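Local coordinates for protein thiamine-phosphate synthase (Pyrococcus furiosus, PDB 1XI3) that probably condenses a thiazole phosphate with a pyrimidine pyrophosphate to form thiamine phosphate, using magnesium as cofactor, at residues A[100-105]-A[109-114]. Numbering follows the deposited sequence.
Sequences EVAKEI and LIIGAS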
loop_
_atom_site.group_PDB
_atom_site.type_symbol
_atom_site.label_atom_id
_atom_site.label_comp_id
_atom_site.label_asym_id
_atom_site.label_seq_id
_atom_site.Cartn_x
_atom_site.Cartn_y
_atom_site.Cartn_z
ATOM N N GLU A 100 -6.057 3.795 -14.369
ATOM C CA GLU A 100 -6.301 5.226 -14.519
ATOM C C GLU A 100 -6.090 5.987 -13.200
ATOM O O GLU A 100 -5.664 7.124 -13.188
ATOM C CB GLU A 100 -7.711 5.468 -15.093
ATOM C CG GLU A 100 -8.866 5.133 -14.146
ATOM C CD GLU A 100 -9.328 3.673 -14.171
ATOM O OE1 GLU A 100 -8.623 2.746 -14.719
ATOM O OE2 GLU A 100 -10.436 3.463 -13.608
ATOM N N VAL A 101 -6.381 5.322 -12.091
ATOM C CA VAL A 101 -6.251 5.919 -10.786
ATOM C C VAL A 101 -4.785 6.002 -10.418
ATOM O O VAL A 101 -4.319 7.003 -9.865
ATOM C CB VAL A 101 -7.059 5.069 -9.727
ATOM C CG1 VAL A 101 -6.841 5.607 -8.318
ATOM C CG2 VAL A 101 -8.523 5.074 -10.085
ATOM N N ALA A 102 -4.059 4.922 -10.671
ATOM C CA ALA A 102 -2.598 4.930 -10.440
ATOM C C ALA A 102 -1.908 6.062 -11.205
ATOM O O ALA A 102 -1.027 6.742 -10.662
ATOM C CB ALA A 102 -2.016 3.610 -10.856
ATOM N N LYS A 103 -2.306 6.250 -12.457
ATOM C CA LYS A 103 -1.725 7.302 -13.296
ATOM C C LYS A 103 -2.028 8.680 -12.735
ATOM O O LYS A 103 -1.209 9.596 -12.827
ATOM C CB LYS A 103 -2.250 7.191 -14.732
ATOM C CG LYS A 103 -1.727 5.970 -15.488
ATOM C CD LYS A 103 -1.986 6.001 -17.004
ATOM C CE LYS A 103 -1.112 7.027 -17.758
ATOM N NZ LYS A 103 0.333 7.176 -17.249
ATOM N N GLU A 104 -3.206 8.837 -12.149
ATOM C CA GLU A 104 -3.586 10.095 -11.544
ATOM C C GLU A 104 -2.740 10.440 -10.315
ATOM O O GLU A 104 -2.280 11.584 -10.154
ATOM C CB GLU A 104 -5.082 10.066 -11.172
ATOM C CG GLU A 104 -5.626 11.381 -10.646
ATOM C CD GLU A 104 -5.734 12.430 -11.761
ATOM O OE1 GLU A 104 -6.282 12.097 -12.841
ATOM O OE2 GLU A 104 -5.268 13.570 -11.567
ATOM N N ILE A 105 -2.527 9.470 -9.429
ATOM C CA ILE A 105 -1.804 9.723 -8.200
ATOM C C ILE A 105 -0.278 9.638 -8.352
ATOM O O ILE A 105 0.459 10.161 -7.511
ATOM C CB ILE A 105 -2.286 8.826 -7.024
ATOM C CG1 ILE A 105 -2.035 7.339 -7.273
ATOM C CG2 ILE A 105 -3.758 9.045 -6.795
ATOM C CD1 ILE A 105 -2.156 6.521 -6.023
ATOM N N LEU A 109 5.254 7.487 -12.889
ATOM C CA LEU A 109 5.580 6.080 -12.884
ATOM C C LEU A 109 5.244 5.410 -14.202
ATOM O O LEU A 109 4.207 5.704 -14.831
ATOM C CB LEU A 109 4.816 5.335 -11.740
ATOM C CG LEU A 109 5.221 5.627 -10.333
ATOM C CD1 LEU A 109 4.352 4.808 -9.385
ATOM C CD2 LEU A 109 6.692 5.406 -10.043
ATOM N N ILE A 110 6.107 4.502 -14.615
ATOM C CA ILE A 110 5.814 3.591 -15.705
ATOM C C ILE A 110 4.831 2.572 -15.163
ATOM O O ILE A 110 5.033 2.030 -14.097
ATOM C CB ILE A 110 7.084 2.879 -16.160
ATOM C CG1 ILE A 110 8.100 3.899 -16.692
ATOM C CG2 ILE A 110 6.767 1.824 -17.189
ATOM C CD1 ILE A 110 9.448 3.366 -16.914
ATOM N N ILE A 111 3.780 2.313 -15.926
ATOM C CA ILE A 111 2.744 1.372 -15.540
ATOM C C ILE A 111 2.843 0.082 -16.360
ATOM O O ILE A 111 2.689 0.082 -17.585
ATOM C CB ILE A 111 1.350 1.958 -15.758
ATOM C CG1 ILE A 111 1.174 3.296 -15.011
ATOM C CG2 ILE A 111 0.264 0.922 -15.366
ATOM C CD1 ILE A 111 1.326 3.310 -13.551
ATOM N N GLY A 112 3.086 -1.019 -15.676
ATOM C CA GLY A 112 2.961 -2.313 -16.276
ATOM C C GLY A 112 1.618 -2.886 -15.873
ATOM O O GLY A 112 1.210 -2.729 -14.726
ATOM N N ALA A 113 0.974 -3.584 -16.803
ATOM C CA ALA A 113 -0.295 -4.252 -16.545
ATOM C C ALA A 113 -0.176 -5.764 -16.688
ATOM O O ALA A 113 0.264 -6.255 -17.744
ATOM C CB ALA A 113 -1.346 -3.702 -17.499
ATOM N N SER A 114 -0.624 -6.508 -15.668
ATOM C CA SER A 114 -0.646 -7.964 -15.689
ATOM C C SER A 114 -1.942 -8.379 -16.375
ATOM O O SER A 114 -3.030 -8.011 -15.905
ATOM C CB SER A 114 -0.590 -8.564 -14.286
ATOM O OG SER A 114 0.649 -8.306 -13.631
HETATM O O HOH W 1 1.843 7.006 -14.451
#
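Ile111, near the start of strand 110-115, packs against the face of helix 99-105 at Ala102 and Lys103. The two carbons of its ethyl branch divide the work: CG1 lies 4.0 Å from CG of Lys103, while the terminal CD1 stands 4.3 Å from the CB methyl of Ala102. The CB bonds of Ala102 and Ile111 point toward the opposite segment, and both residues are buried. Ile111 has CG1 beside its backbone N and anti to the carbonyl carbon (chi1 -56°), which turns the ethyl branch, rather than CG2, to the two helix residues.

Lys103 plays a double part. The start of its side chain runs across Ile111 at a slant and adds apolar cover; beyond this the chain bends at chi3 (72°) and chi4 (37°) and carries the ammonium group toward the backbone of Leu109. There a water completes the link: it donates to Leu109 O at 2.7 Å and accepts a weak bond from Lys103 NZ at 3.2 Å. The polar connection between helix and strand is thus indirect, made beside a small apolar contact, where Lys103 is partly exposed.

Around this pair, Leu92 of strand 89-92 touches both Ala102 and Ile111, and Val90 also packs on Ile111, so the helix rests on two adjacent strands. The backbone N of Ile111 is held by the carboxylate of Asp130. Farther along the strand, Ser114, predicted to bind the pyrimidine pyrophosphate substrate, has its hydroxyl hydrogen-bonded to Gln91. Strand 89-92, helix 99-105 and strand 110-115 form one beta-alpha-beta unit of the eight-stranded TIM barrel, with the helix packed outside its parallel strands and followed by a short loop into the next strand.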